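Local coordinates for synaptonemal complex protein 2 (Mus musculus, PDB 5IWZ) that is a major component of the axial and lateral elements of meiotic synaptonemal complexes, needed for chromosome synapsis, fertility and insertion of SYCP3, at residues D19-N24 and D54-R59; A31-D36 and L73-R78; V41-S46 and K81-L86; Q48-L53 and Q92-Q97; G98-M103 and N148-S153. All coordinates share one frame; numbering follows the deposited sequence.

Interaction 1: D19-N24 and D54-R59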
# COMPACT_ATOMS: atom_id res chain seq x y z
N ASP A 19 4.33 24.36 21.48
CA ASP A 19 5.13 23.66 22.50
C ASP A 19 6.06 22.64 21.87
O ASP A 19 7.21 22.48 22.30
CB ASP A 19 4.21 22.96 23.52
CG ASP A 19 3.57 23.93 24.53
OD1 ASP A 19 4.10 25.04 24.74
OD2 ASP A 19 2.53 23.56 25.13
N ALA A 20 5.58 21.91 20.85
CA ALA A 20 6.44 20.97 20.13
C ALA A 20 7.58 21.70 19.43
O ALA A 20 8.74 21.26 19.49
CB ALA A 20 5.60 20.18 19.11
N LEU A 21 7.26 22.79 18.72
CA LEU A 21 8.28 23.56 18.01
C LEU A 21 9.29 24.18 18.97
O LEU A 21 10.50 24.01 18.82
CB LEU A 21 7.61 24.66 17.17
CG LEU A 21 7.42 24.50 15.67
CD1 LEU A 21 6.91 25.81 15.09
CD2 LEU A 21 8.72 24.06 14.96
N ARG A 22 8.80 24.94 19.95
CA ARG A 22 9.70 25.76 20.75
C ARG A 22 10.34 25.00 21.90
O ARG A 22 11.51 25.24 22.25
CB ARG A 22 8.95 26.98 21.28
CG ARG A 22 8.38 27.87 20.17
CD ARG A 22 8.06 29.29 20.67
NE ARG A 22 9.00 30.26 20.13
CZ ARG A 22 8.81 30.92 19.00
NH1 ARG A 22 7.70 30.71 18.30
NH2 ARG A 22 9.71 31.79 18.57
N LYS A 23 9.63 24.06 22.51
CA LYS A 23 10.16 23.35 23.67
C LYS A 23 10.57 21.92 23.36
O LYS A 23 11.14 21.27 24.24
CB LYS A 23 9.13 23.39 24.79
CG LYS A 23 8.84 24.81 25.25
CD LYS A 23 7.71 24.86 26.28
CE LYS A 23 7.88 26.04 27.25
NZ LYS A 23 7.93 27.37 26.59
N ASN A 24 10.34 21.42 22.15
CA ASN A 24 10.53 20.00 21.86
C ASN A 24 9.77 19.16 22.89
O ASN A 24 10.27 18.16 23.40
CB ASN A 24 12.03 19.64 21.81
CG ASN A 24 12.30 18.32 21.06
OD1 ASN A 24 11.46 17.83 20.32
ND2 ASN A 24 13.50 17.76 21.25
N ASP A 54 4.71 23.14 8.78
CA ASP A 54 5.79 22.86 7.84
C ASP A 54 7.13 22.83 8.55
O ASP A 54 7.95 21.92 8.35
CB ASP A 54 5.79 23.90 6.72
CG ASP A 54 6.84 23.63 5.67
OD1 ASP A 54 7.56 24.58 5.30
OD2 ASP A 54 6.96 22.48 5.19
N ASP A 55 7.37 23.84 9.41
CA ASP A 55 8.62 23.90 10.16
C ASP A 55 8.80 22.66 11.03
O ASP A 55 9.88 22.05 11.05
CB ASP A 55 8.65 25.17 11.03
CG ASP A 55 8.84 26.45 10.22
OD1 ASP A 55 8.84 26.40 8.96
OD2 ASP A 55 8.97 27.53 10.84
N LEU A 56 7.77 22.29 11.77
CA LEU A 56 7.89 21.17 12.70
C LEU A 56 8.08 19.84 11.97
O LEU A 56 8.96 19.05 12.32
CB LEU A 56 6.66 21.16 13.61
CG LEU A 56 6.58 20.06 14.67
CD1 LEU A 56 7.71 20.40 15.62
CD2 LEU A 56 5.22 20.12 15.40
N ILE A 57 7.31 19.60 10.90
CA ILE A 57 7.42 18.31 10.20
C ILE A 57 8.78 18.16 9.52
O ILE A 57 9.41 17.10 9.61
CB ILE A 57 6.26 18.16 9.20
CG1 ILE A 57 4.96 17.84 9.96
CG2 ILE A 57 6.58 17.08 8.18
CD1 ILE A 57 3.72 18.01 9.09
N CYS A 58 9.27 19.22 8.87
CA CYS A 58 10.59 19.16 8.23
C CYS A 58 11.69 18.93 9.25
O CYS A 58 12.64 18.17 9.00
CB CYS A 58 10.84 20.44 7.43
SG CYS A 58 9.81 20.62 5.94
N ARG A 59 11.60 19.58 10.41
CA ARG A 59 12.61 19.35 11.45
C ARG A 59 12.61 17.91 11.92
O ARG A 59 13.67 17.27 12.00
CB ARG A 59 12.37 20.27 12.63
CG ARG A 59 13.34 20.00 13.76
CD ARG A 59 12.96 20.82 14.97
NE ARG A 59 12.09 20.11 15.91
CZ ARG A 59 11.39 20.73 16.85
NH1 ARG A 59 11.46 22.05 16.96
NH2 ARG A 59 10.61 20.04 17.69
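In the armadillo-repeat-like domain, helix 49-63 sends Arg59 to the C-terminal part of helix 13-23, where its guanidinium binds the carbonyl oxygens of Ala20 and Leu21. The two short helical segments meet at 63°. Arg59 NH2 donates to Ala20 O at 2.9 Å in a nearly straight bond (166°), approaching from above the carbonyl plane, and Arg59 NH1 donates to Leu21 O, also at 2.9 Å, in the carbonyl plane and on a lone pair. Both acceptors lie close to the guanidinium plane, so the group is gripped along its edge, and a bend at chi3 (93°) breaks the otherwise extended chain that carries it there. Leu56 CD1 covers one guanidinium face near its rim. Asn24, which leaves the helix with positive phi, brings OD1 to 3.5 Å from Arg59 NH2. Beside this polar end the packing is apolar: Ala20 CB meets Leu56 CD2 at 3.7 Å, and Leu21 CD2 lies 3.8 Å from Leu56 CB. Phe26 adds to this core by touching both Ala20 and Leu56. An alanine at Arg59 would probably leave both carbonyls without their side-chain donors near the helix end and take the guanidinium away from Leu56 CD1. Leucine and alanine packing between angled helices, with an arginine bonded to backbone carbonyls at its border, fits the helical-repeat architecture of an armadillo-like domain.

Interaction 2: A31-D36 and L73-R78; sequences ALLQID and LISIGR
Leu33 and Arg78 form the dense centre of this contact, where the type I turn of Leu32 to Ile35, after helix 27-32, lies against helix 66-79. The isobutyl group of Leu33 does most of the apolar work: its CD2 comes within 3.4 Å of Ser75 OG and 3.8 Å of Ile74 CG2. Ser75 OG has its polar partner within its own helix, the carbonyl of Ser71, and meets Leu33 CD2 by van der Waals contact. A sharp bend in Arg78 (chi3 -21°) sets NE 3.8 Å from Leu33 CD2. Beyond it the guanidinium spreads under the turn, with the backbone of Leu33 over one face. Arg78 NH1 donates to Ile35 O at 2.8 Å, with an N-H...O angle of 154°, and approaches almost in line with the C=O bond. Leu32 O is occupied by the turn itself, accepting from Ile35 N at 3.0 Å. The other side is looser. Gln34 points away and is poorly ordered, and so is Asp36, whose OD2 stays 5.4 Å from Arg78 NH1; its charge might still weakly attract the arginine. Leu32 packs on Leu13 and Cys16 of helix 13-23, and Ile35 rests on Pro8 and Leu10. The contact links helices 13-23 and 27-32 to helix 66-79 and, through Leu73 and Ile76, to helix 123-141; in the chain, strands 43-45 and 83-85 follow its two segments.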
# COMPACT_ATOMS: atom_id res chain seq x y z
N ALA A 31 -1.60 14.46 24.29
CA ALA A 31 -2.79 14.43 25.12
C ALA A 31 -4.04 14.69 24.28
O ALA A 31 -5.09 14.07 24.51
CB ALA A 31 -2.67 15.45 26.25
N LEU A 32 -3.94 15.58 23.28
CA LEU A 32 -5.08 15.82 22.40
C LEU A 32 -5.47 14.57 21.65
O LEU A 32 -6.66 14.34 21.39
CB LEU A 32 -4.77 16.94 21.41
CG LEU A 32 -4.45 18.32 21.95
CD1 LEU A 32 -4.46 19.29 20.78
CD2 LEU A 32 -5.44 18.72 23.03
N LEU A 33 -4.50 13.74 21.28
CA LEU A 33 -4.79 12.52 20.54
C LEU A 33 -5.65 11.54 21.34
O LEU A 33 -6.12 10.56 20.77
CB LEU A 33 -3.49 11.84 20.09
CG LEU A 33 -2.68 12.55 19.00
CD1 LEU A 33 -1.42 11.77 18.69
CD2 LEU A 33 -3.50 12.73 17.74
N GLN A 34 -5.86 11.79 22.63
CA GLN A 34 -6.71 10.91 23.44
C GLN A 34 -8.14 11.41 23.57
O GLN A 34 -8.95 10.75 24.22
CB GLN A 34 -6.11 10.70 24.84
CG GLN A 34 -4.59 10.55 24.90
CD GLN A 34 -4.03 9.53 23.93
OE1 GLN A 34 -4.63 8.47 23.69
NE2 GLN A 34 -2.86 9.84 23.36
N ILE A 35 -8.46 12.57 22.98
CA ILE A 35 -9.81 13.12 22.99
C ILE A 35 -10.56 12.64 21.75
O ILE A 35 -9.98 12.52 20.67
CB ILE A 35 -9.77 14.66 23.02
CG1 ILE A 35 -8.93 15.19 24.18
CG2 ILE A 35 -11.18 15.24 23.12
CD1 ILE A 35 -8.79 16.70 24.14
N ASP A 36 -11.85 12.38 21.91
CA ASP A 36 -12.71 12.10 20.77
C ASP A 36 -13.23 13.42 20.20
O ASP A 36 -13.84 14.21 20.92
CB ASP A 36 -13.86 11.18 21.15
CG ASP A 36 -13.62 9.74 20.74
OD1 ASP A 36 -13.65 8.83 21.60
OD2 ASP A 36 -13.38 9.51 19.53
N LEU A 73 1.03 14.28 11.79
CA LEU A 73 0.15 14.10 10.63
C LEU A 73 -1.23 13.65 11.06
O LEU A 73 -2.24 14.07 10.48
CB LEU A 73 0.76 13.08 9.66
CG LEU A 73 2.05 13.51 8.99
CD1 LEU A 73 2.73 12.30 8.38
CD2 LEU A 73 1.75 14.54 7.91
N ILE A 74 -1.30 12.80 12.08
CA ILE A 74 -2.59 12.31 12.58
C ILE A 74 -3.37 13.44 13.24
O ILE A 74 -4.60 13.53 13.08
CB ILE A 74 -2.35 11.12 13.53
CG1 ILE A 74 -1.97 9.87 12.71
CG2 ILE A 74 -3.57 10.85 14.41
CD1 ILE A 74 -1.35 8.74 13.56
N SER A 75 -2.68 14.32 13.97
CA SER A 75 -3.36 15.44 14.63
C SER A 75 -4.01 16.38 13.62
O SER A 75 -5.13 16.84 13.83
CB SER A 75 -2.37 16.23 15.50
OG SER A 75 -1.70 15.35 16.40
N ILE A 76 -3.31 16.69 12.53
CA ILE A 76 -3.87 17.57 11.50
C ILE A 76 -5.11 16.93 10.88
O ILE A 76 -6.16 17.56 10.77
CB ILE A 76 -2.81 17.88 10.43
CG1 ILE A 76 -1.56 18.49 11.07
CG2 ILE A 76 -3.38 18.81 9.37
CD1 ILE A 76 -0.32 18.35 10.20
N GLY A 77 -5.00 15.67 10.48
CA GLY A 77 -6.12 14.99 9.85
C GLY A 77 -7.33 14.86 10.77
O GLY A 77 -8.46 15.13 10.37
N ARG A 78 -7.10 14.41 12.01
CA ARG A 78 -8.21 14.23 12.95
C ARG A 78 -8.96 15.53 13.20
O ARG A 78 -10.18 15.54 13.36
CB ARG A 78 -7.71 13.68 14.30
CG ARG A 78 -7.39 12.20 14.34
CD ARG A 78 -7.34 11.68 15.80
NE ARG A 78 -7.13 12.76 16.76
CZ ARG A 78 -7.93 13.01 17.80
NH1 ARG A 78 -8.98 12.24 18.03
NH2 ARG A 78 -7.66 14.01 18.63

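Interaction 3: V41-S46 and K81-L86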
# COMPACT_ATOMS: atom_id res chain seq x y z
N VAL A 41 -17.07 21.18 18.22
CA VAL A 41 -15.97 22.02 18.67
C VAL A 41 -15.34 22.78 17.51
O VAL A 41 -15.15 22.25 16.41
CB VAL A 41 -14.91 21.18 19.41
CG1 VAL A 41 -13.84 22.09 20.04
CG2 VAL A 41 -15.56 20.30 20.46
N LYS A 42 -14.99 24.04 17.78
CA LYS A 42 -14.30 24.91 16.83
C LYS A 42 -12.89 25.18 17.35
O LYS A 42 -12.73 25.71 18.46
CB LYS A 42 -15.06 26.22 16.64
CG LYS A 42 -16.48 26.01 16.14
CD LYS A 42 -17.14 27.30 15.74
CE LYS A 42 -18.11 27.04 14.61
NZ LYS A 42 -18.26 25.57 14.39
N ILE A 43 -11.90 24.82 16.55
CA ILE A 43 -10.50 25.05 16.88
C ILE A 43 -10.03 26.27 16.11
O ILE A 43 -10.01 26.26 14.87
CB ILE A 43 -9.62 23.83 16.56
CG1 ILE A 43 -10.21 22.57 17.19
CG2 ILE A 43 -8.20 24.08 17.04
CD1 ILE A 43 -9.54 21.27 16.72
N LYS A 44 -9.67 27.32 16.83
CA LYS A 44 -9.18 28.53 16.19
C LYS A 44 -7.70 28.40 15.91
O LYS A 44 -6.91 28.10 16.82
CB LYS A 44 -9.46 29.75 17.07
CG LYS A 44 -8.69 30.98 16.65
CD LYS A 44 -8.07 31.70 17.84
CE LYS A 44 -7.06 32.75 17.37
NZ LYS A 44 -5.84 32.11 16.77
N CYS A 45 -7.31 28.63 14.66
CA CYS A 45 -5.91 28.61 14.26
C CYS A 45 -5.57 29.88 13.49
O CYS A 45 -6.43 30.50 12.86
CB CYS A 45 -5.59 27.39 13.40
SG CYS A 45 -5.72 25.87 14.31
N SER A 46 -4.29 30.22 13.52
CA SER A 46 -3.84 31.46 12.92
C SER A 46 -3.46 31.26 11.45
O SER A 46 -3.40 30.15 10.93
CB SER A 46 -2.65 32.02 13.68
OG SER A 46 -1.49 31.29 13.33
N LYS A 81 -11.46 18.96 10.01
CA LYS A 81 -12.80 19.47 9.77
C LYS A 81 -13.33 20.33 10.91
O LYS A 81 -14.50 20.74 10.87
CB LYS A 81 -13.73 18.30 9.46
CG LYS A 81 -13.30 17.60 8.19
CD LYS A 81 -14.15 16.40 7.84
CE LYS A 81 -13.75 15.89 6.46
NZ LYS A 81 -14.69 14.86 5.93
N ASN A 82 -12.51 20.64 11.90
CA ASN A 82 -12.91 21.50 13.02
C ASN A 82 -12.01 22.71 13.17
O ASN A 82 -12.18 23.47 14.13
CB ASN A 82 -12.92 20.70 14.33
CG ASN A 82 -14.02 19.67 14.37
OD1 ASN A 82 -13.86 18.54 13.91
ND2 ASN A 82 -15.16 20.06 14.93
N ILE A 83 -11.08 22.91 12.27
CA ILE A 83 -10.14 24.02 12.31
C ILE A 83 -10.73 25.18 11.51
O ILE A 83 -11.33 24.97 10.45
CB ILE A 83 -8.77 23.58 11.74
CG1 ILE A 83 -8.08 22.64 12.73
CG2 ILE A 83 -7.89 24.78 11.42
CD1 ILE A 83 -6.79 22.05 12.22
N PHE A 84 -10.58 26.39 12.05
CA PHE A 84 -10.99 27.61 11.38
C PHE A 84 -9.85 28.60 11.49
O PHE A 84 -9.15 28.66 12.51
CB PHE A 84 -12.29 28.17 11.99
CG PHE A 84 -13.47 27.24 11.83
CD1 PHE A 84 -14.33 27.37 10.75
CD2 PHE A 84 -13.71 26.23 12.75
CE1 PHE A 84 -15.41 26.50 10.58
CE2 PHE A 84 -14.79 25.36 12.59
CZ PHE A 84 -15.64 25.50 11.51
N ILE A 85 -9.62 29.34 10.41
CA ILE A 85 -8.58 30.36 10.36
C ILE A 85 -9.25 31.66 9.95
O ILE A 85 -9.81 31.75 8.85
CB ILE A 85 -7.45 29.99 9.38
CG1 ILE A 85 -6.85 28.63 9.75
CG2 ILE A 85 -6.36 31.06 9.38
CD1 ILE A 85 -5.82 28.11 8.76
N LEU A 86 -9.21 32.66 10.85
CA LEU A 86 -9.88 33.94 10.64
C LEU A 86 -11.32 33.75 10.16
O LEU A 86 -11.78 34.40 9.22
CB LEU A 86 -9.09 34.83 9.68
CG LEU A 86 -7.68 35.13 10.19
CD1 LEU A 86 -6.92 36.04 9.24
CD2 LEU A 86 -7.72 35.72 11.61
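Strands 43-45 and 83-85 run parallel at 37° to each other, with Ile43 paired to Ile83 and Lys44 to Phe84. They are two strands of a small three-stranded mixed sheet, joined by a crossover through helices 49-63 and 66-79 and completed by the antiparallel strand 88-89. Three backbone bonds hold them. Ile43 N donates to Asn82 O at 2.8 Å and Phe84 N to Ile43 O at 2.9 Å. The third runs from Cys45 N to Phe84 O at 2.8 Å. Asn82 extends the pairing with its side chain, since ND2 donates to Val41 O at 2.6 Å, lying in the carbonyl plane. Ile43, Cys45, Ile83 and Ile85 share one face of the sheet. There Cys45, its SG anti to the carbonyl carbon (chi1 -67°), sets the sulfur against Ile83 CG2 at 3.8 Å. Leu13 of helix 13-23 lies on both Ile43 and Ile83, while Ile85 reaches helix 90-97, so this face closes over the helical core. Lys44 and Phe84 point to the other face, where Lys42 crosses the Phe84 ring obliquely, its CB, CG and NZ meeting the CD2, CE2 and CZ part of the rim. The bent end of the lysine brings NZ 3.9 Å from Phe84 CZ. Where the strands part, Ile85 CA makes a CA-H...O contact of 3.3 Å with Cys45 O, and Ile85 CG2 touches Ser46 O at 3.5 Å.

Interaction 4: Q48-L53 and Q92-Q97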
# COMPACT_ATOMS: atom_id res chain seq x y z
N GLN A 48 -0.57 31.73 10.38
CA GLN A 48 0.76 31.12 10.39
C GLN A 48 0.75 29.65 10.82
O GLN A 48 1.83 29.07 10.99
CB GLN A 48 1.69 31.91 11.33
CG GLN A 48 2.07 33.30 10.83
CD GLN A 48 0.96 34.32 10.97
OE1 GLN A 48 0.35 34.44 12.03
NE2 GLN A 48 0.68 35.05 9.90
N PHE A 49 -0.42 29.05 11.02
CA PHE A 49 -0.49 27.65 11.45
C PHE A 49 0.22 26.73 10.46
O PHE A 49 1.01 25.87 10.86
CB PHE A 49 -1.95 27.23 11.63
CG PHE A 49 -2.13 25.85 12.25
CD1 PHE A 49 -1.55 25.54 13.48
CD2 PHE A 49 -2.91 24.89 11.62
CE1 PHE A 49 -1.72 24.28 14.04
CE2 PHE A 49 -3.09 23.63 12.20
CZ PHE A 49 -2.49 23.34 13.41
N LEU A 50 -0.04 26.91 9.16
CA LEU A 50 0.57 26.04 8.15
C LEU A 50 2.10 26.14 8.17
O LEU A 50 2.80 25.13 8.07
CB LEU A 50 0.03 26.37 6.76
CG LEU A 50 0.64 25.59 5.59
CD1 LEU A 50 0.48 24.07 5.76
CD2 LEU A 50 0.07 26.05 4.23
N ARG A 51 2.62 27.37 8.28
CA ARG A 51 4.07 27.57 8.37
C ARG A 51 4.66 26.81 9.56
O ARG A 51 5.74 26.22 9.44
CB ARG A 51 4.39 29.06 8.50
CG ARG A 51 5.84 29.33 8.88
CD ARG A 51 5.95 30.25 10.09
NE ARG A 51 7.31 30.25 10.65
CZ ARG A 51 8.20 31.22 10.48
NH1 ARG A 51 7.90 32.30 9.77
NH2 ARG A 51 9.41 31.11 11.03
N LYS A 52 3.99 26.85 10.71
CA LYS A 52 4.48 26.14 11.89
C LYS A 52 4.44 24.63 11.67
O LYS A 52 5.39 23.92 12.04
CB LYS A 52 3.67 26.51 13.12
CG LYS A 52 3.79 27.97 13.59
CD LYS A 52 2.74 28.23 14.66
CE LYS A 52 2.81 29.65 15.17
NZ LYS A 52 1.79 29.85 16.25
N LEU A 53 3.35 24.11 11.09
CA LEU A 53 3.29 22.70 10.70
C LEU A 53 4.46 22.33 9.81
O LEU A 53 5.14 21.31 10.03
CB LEU A 53 1.98 22.41 9.98
CG LEU A 53 0.81 21.72 10.66
CD1 LEU A 53 0.87 21.83 12.18
CD2 LEU A 53 -0.50 22.27 10.12
N GLN A 92 -9.51 24.48 3.90
CA GLN A 92 -9.54 25.17 2.61
C GLN A 92 -8.60 26.37 2.60
O GLN A 92 -7.98 26.67 1.57
CB GLN A 92 -10.96 25.60 2.26
CG GLN A 92 -11.63 24.67 1.28
CD GLN A 92 -10.91 24.62 -0.07
OE1 GLN A 92 -10.68 23.55 -0.63
NE2 GLN A 92 -10.55 25.79 -0.59
N THR A 93 -8.47 27.05 3.74
CA THR A 93 -7.49 28.13 3.84
C THR A 93 -6.07 27.61 3.70
O THR A 93 -5.22 28.24 3.05
CB THR A 93 -7.66 28.87 5.16
OG1 THR A 93 -9.02 29.28 5.30
CG2 THR A 93 -6.76 30.09 5.20
N MET A 94 -5.77 26.46 4.31
CA MET A 94 -4.42 25.92 4.17
C MET A 94 -4.17 25.45 2.75
O MET A 94 -3.05 25.60 2.24
CB MET A 94 -4.20 24.79 5.19
CG MET A 94 -4.05 25.34 6.60
SD MET A 94 -3.44 24.12 7.81
CE MET A 94 -4.85 23.03 7.92
N ILE A 95 -5.18 24.89 2.09
CA ILE A 95 -5.05 24.55 0.68
C ILE A 95 -4.74 25.79 -0.13
O ILE A 95 -3.84 25.79 -0.98
CB ILE A 95 -6.32 23.85 0.16
CG1 ILE A 95 -6.45 22.46 0.74
CG2 ILE A 95 -6.31 23.77 -1.35
CD1 ILE A 95 -7.82 21.89 0.51
N LYS A 96 -5.44 26.89 0.15
CA LYS A 96 -5.17 28.15 -0.53
C LYS A 96 -3.81 28.73 -0.16
O LYS A 96 -3.23 29.49 -0.95
CB LYS A 96 -6.29 29.16 -0.26
CG LYS A 96 -6.05 30.10 0.92
CD LYS A 96 -6.97 31.33 0.91
CE LYS A 96 -6.59 32.32 2.02
NZ LYS A 96 -5.18 32.80 1.91
N GLN A 97 -3.27 28.37 1.01
CA GLN A 97 -1.93 28.81 1.40
C GLN A 97 -0.84 27.90 0.85
O GLN A 97 0.35 28.20 1.02
CB GLN A 97 -1.81 28.88 2.93
CG GLN A 97 -2.58 30.02 3.57
CD GLN A 97 -2.49 30.00 5.09
OE1 GLN A 97 -3.13 29.18 5.75
NE2 GLN A 97 -1.68 30.90 5.65
O HOH W 1 -2.26 28.62 8.40
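Met94 meets Leu50 first through its own CG, which lies 4.2 Å from Leu50 CB. Its extended second torsion (chi2 -168°) then places the sulfur where it touches two side chains of helix 49-63, Phe49 and Leu53. Met94 SD is 3.9 Å from Phe49 CD2 and 5.2 Å from the ring centroid, 71° off the ring normal, which makes an oblique Met-aromatic contact. On the same helix Leu53 brings CD2 to 4.2 Å from Met94 SD, the two side chains crossing at about a right angle. The Met94 backbone takes part as well, since its O lies 3.7 Å from Leu50 CD2. Here helices 49-63 and 90-97 of the armadillo-repeat-like domain cross at 70° in a buried interface, which Leu99 of the following helix extends by touching both Leu50 and Met94. Three residues on, Gln97 places CB 3.6 Å from Leu50 CD2, the two side chains sliding past each other in opposite directions. The extended remainder of Gln97 reaches back to the start of helix 49-63. A water 2.8 Å from Gln97 OE1 accepts from Leu50 N in the first helical turn, and Gln97 NE2 donates to the carbonyl of Lys47.

Interaction 5: G98-M103 and N148-S153; sequences GLVQKM and NQVLES
Val100 packs against Gln149 and Val150 where helices 99-108 and 144-163 of the armadillo-repeat-like domain run side by side, their segments only 29° from parallel. Gly98 is the N-cap of helix 99-108 and also closes the preceding helix in a Schellman motif, with positive phi. The apolar contacts centre on Val100: its CG1 lies 3.8 Å from Gln149 CB, and its CG2 faces Val150 CG2 at 4.2 Å. Val150 in turn leans on Met182 of helix 169-185, so the layer continues into the next helix. Among polar groups, the side chains of Gln101 and Gln149 cross at about a right angle on the more exposed flank. Ser153 OG donates to Gln149 O at 3.1 Å, one turn back in its own helix, while Ser153 N reaches the same oxygen from the opposite face of the carbonyl plane. An alanine at Ser153 would probably cost Gln149 O its hydroxyl donor, leaving the bond from Ser153 N, and thin the packing against Val100 CG1, which lies 4.2 Å from Ser153 OG. A water spans the helices: it accepts from Val100 N, in the first turn, at 2.8 Å and donates to Gln149 OE1, also at 2.8 Å.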
# COMPACT_ATOMS: atom_id res chain seq x y z
N GLY A 98 -1.21 26.79 0.20
CA GLY A 98 -0.26 25.92 -0.48
C GLY A 98 0.01 24.61 0.22
O GLY A 98 1.11 24.05 0.08
N LEU A 99 -0.98 24.09 0.97
CA LEU A 99 -0.76 22.90 1.78
C LEU A 99 -0.32 21.70 0.94
O LEU A 99 0.55 20.92 1.35
CB LEU A 99 -2.02 22.56 2.57
CG LEU A 99 -2.13 21.16 3.20
CD1 LEU A 99 -1.00 20.89 4.21
CD2 LEU A 99 -3.50 20.99 3.85
N VAL A 100 -0.91 21.54 -0.25
CA VAL A 100 -0.58 20.38 -1.07
C VAL A 100 0.90 20.38 -1.45
O VAL A 100 1.56 19.33 -1.45
CB VAL A 100 -1.50 20.33 -2.32
CG1 VAL A 100 -1.09 19.18 -3.24
CG2 VAL A 100 -2.95 20.17 -1.90
N GLN A 101 1.46 21.56 -1.76
CA GLN A 101 2.88 21.65 -2.09
C GLN A 101 3.76 21.45 -0.86
O GLN A 101 4.86 20.89 -0.98
CB GLN A 101 3.20 22.99 -2.76
CG GLN A 101 2.82 23.05 -4.24
CD GLN A 101 1.32 23.14 -4.45
OE1 GLN A 101 0.64 23.98 -3.85
NE2 GLN A 101 0.78 22.27 -5.31
N LYS A 102 3.32 21.89 0.32
CA LYS A 102 4.02 21.47 1.53
C LYS A 102 4.03 19.95 1.66
O LYS A 102 5.05 19.35 1.99
CB LYS A 102 3.42 22.12 2.77
CG LYS A 102 4.17 23.36 3.24
CD LYS A 102 3.93 24.54 2.35
CE LYS A 102 4.61 25.81 2.88
NZ LYS A 102 6.10 25.74 2.76
N MET A 103 2.90 19.30 1.37
CA MET A 103 2.89 17.84 1.50
C MET A 103 3.80 17.17 0.47
O MET A 103 4.39 16.12 0.77
CB MET A 103 1.47 17.32 1.40
CG MET A 103 0.62 17.95 2.47
SD MET A 103 -0.56 16.83 3.21
CE MET A 103 0.34 15.30 3.24
N ASN A 148 -7.75 18.42 -7.33
CA ASN A 148 -6.95 18.63 -8.53
C ASN A 148 -5.46 18.70 -8.20
O ASN A 148 -4.63 18.11 -8.91
CB ASN A 148 -7.37 19.91 -9.25
CG ASN A 148 -6.38 20.30 -10.34
OD1 ASN A 148 -6.35 19.69 -11.42
ND2 ASN A 148 -5.52 21.28 -10.04
N GLN A 149 -5.09 19.43 -7.15
CA GLN A 149 -3.68 19.56 -6.82
C GLN A 149 -3.09 18.24 -6.35
O GLN A 149 -1.95 17.92 -6.69
CB GLN A 149 -3.46 20.65 -5.76
CG GLN A 149 -3.75 22.06 -6.26
CD GLN A 149 -3.34 23.15 -5.28
OE1 GLN A 149 -2.37 23.00 -4.53
NE2 GLN A 149 -4.10 24.24 -5.27
N VAL A 150 -3.86 17.46 -5.60
CA VAL A 150 -3.36 16.17 -5.14
C VAL A 150 -3.08 15.26 -6.33
O VAL A 150 -2.00 14.65 -6.43
CB VAL A 150 -4.33 15.53 -4.13
CG1 VAL A 150 -3.91 14.10 -3.86
CG2 VAL A 150 -4.33 16.31 -2.83
N LEU A 151 -4.04 15.15 -7.26
CA LEU A 151 -3.86 14.35 -8.46
C LEU A 151 -2.64 14.80 -9.24
O LEU A 151 -1.80 13.97 -9.65
CB LEU A 151 -5.10 14.45 -9.37
CG LEU A 151 -6.25 13.44 -9.49
CD1 LEU A 151 -5.95 12.07 -8.93
CD2 LEU A 151 -7.55 14.00 -8.91
N GLU A 152 -2.51 16.11 -9.46
CA GLU A 152 -1.47 16.64 -10.33
C GLU A 152 -0.08 16.42 -9.75
O GLU A 152 0.87 16.11 -10.48
CB GLU A 152 -1.70 18.13 -10.59
CG GLU A 152 -2.86 18.43 -11.51
CD GLU A 152 -2.70 17.73 -12.84
OE1 GLU A 152 -1.60 17.84 -13.42
OE2 GLU A 152 -3.65 17.05 -13.29
N SER A 153 0.05 16.60 -8.44
CA SER A 153 1.35 16.51 -7.78
C SER A 153 1.75 15.08 -7.44
O SER A 153 2.92 14.72 -7.58
CB SER A 153 1.33 17.36 -6.51
OG SER A 153 1.01 18.70 -6.84
O HOH W 2 -2.38 23.45 -1.76

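All five contacts belong to the armadillo-repeat-like domain and form a nearly continuous network. Interactions 1 and 4 share helix 49-63, their centres 15 Å apart, and Leu21 CD1 touches Lys52 CB between them. Ile76 CD1 of interaction 2 reaches Leu53 CG of interaction 4 at 3.6 Å. The sheet of interaction 3 is about 11 Å from interaction 4, centre to centre, and Ile85 CD1 meets Met94 CG at 3.9 Å. Interaction 4 continues into interaction 5 through Leu50 CD1 and Leu99 CD1, 3.8 Å apart. Across about 22 Å between centres, interactions 1 and 5 are joined by a salt bridge from Lys102 NZ to Asp54 OD1.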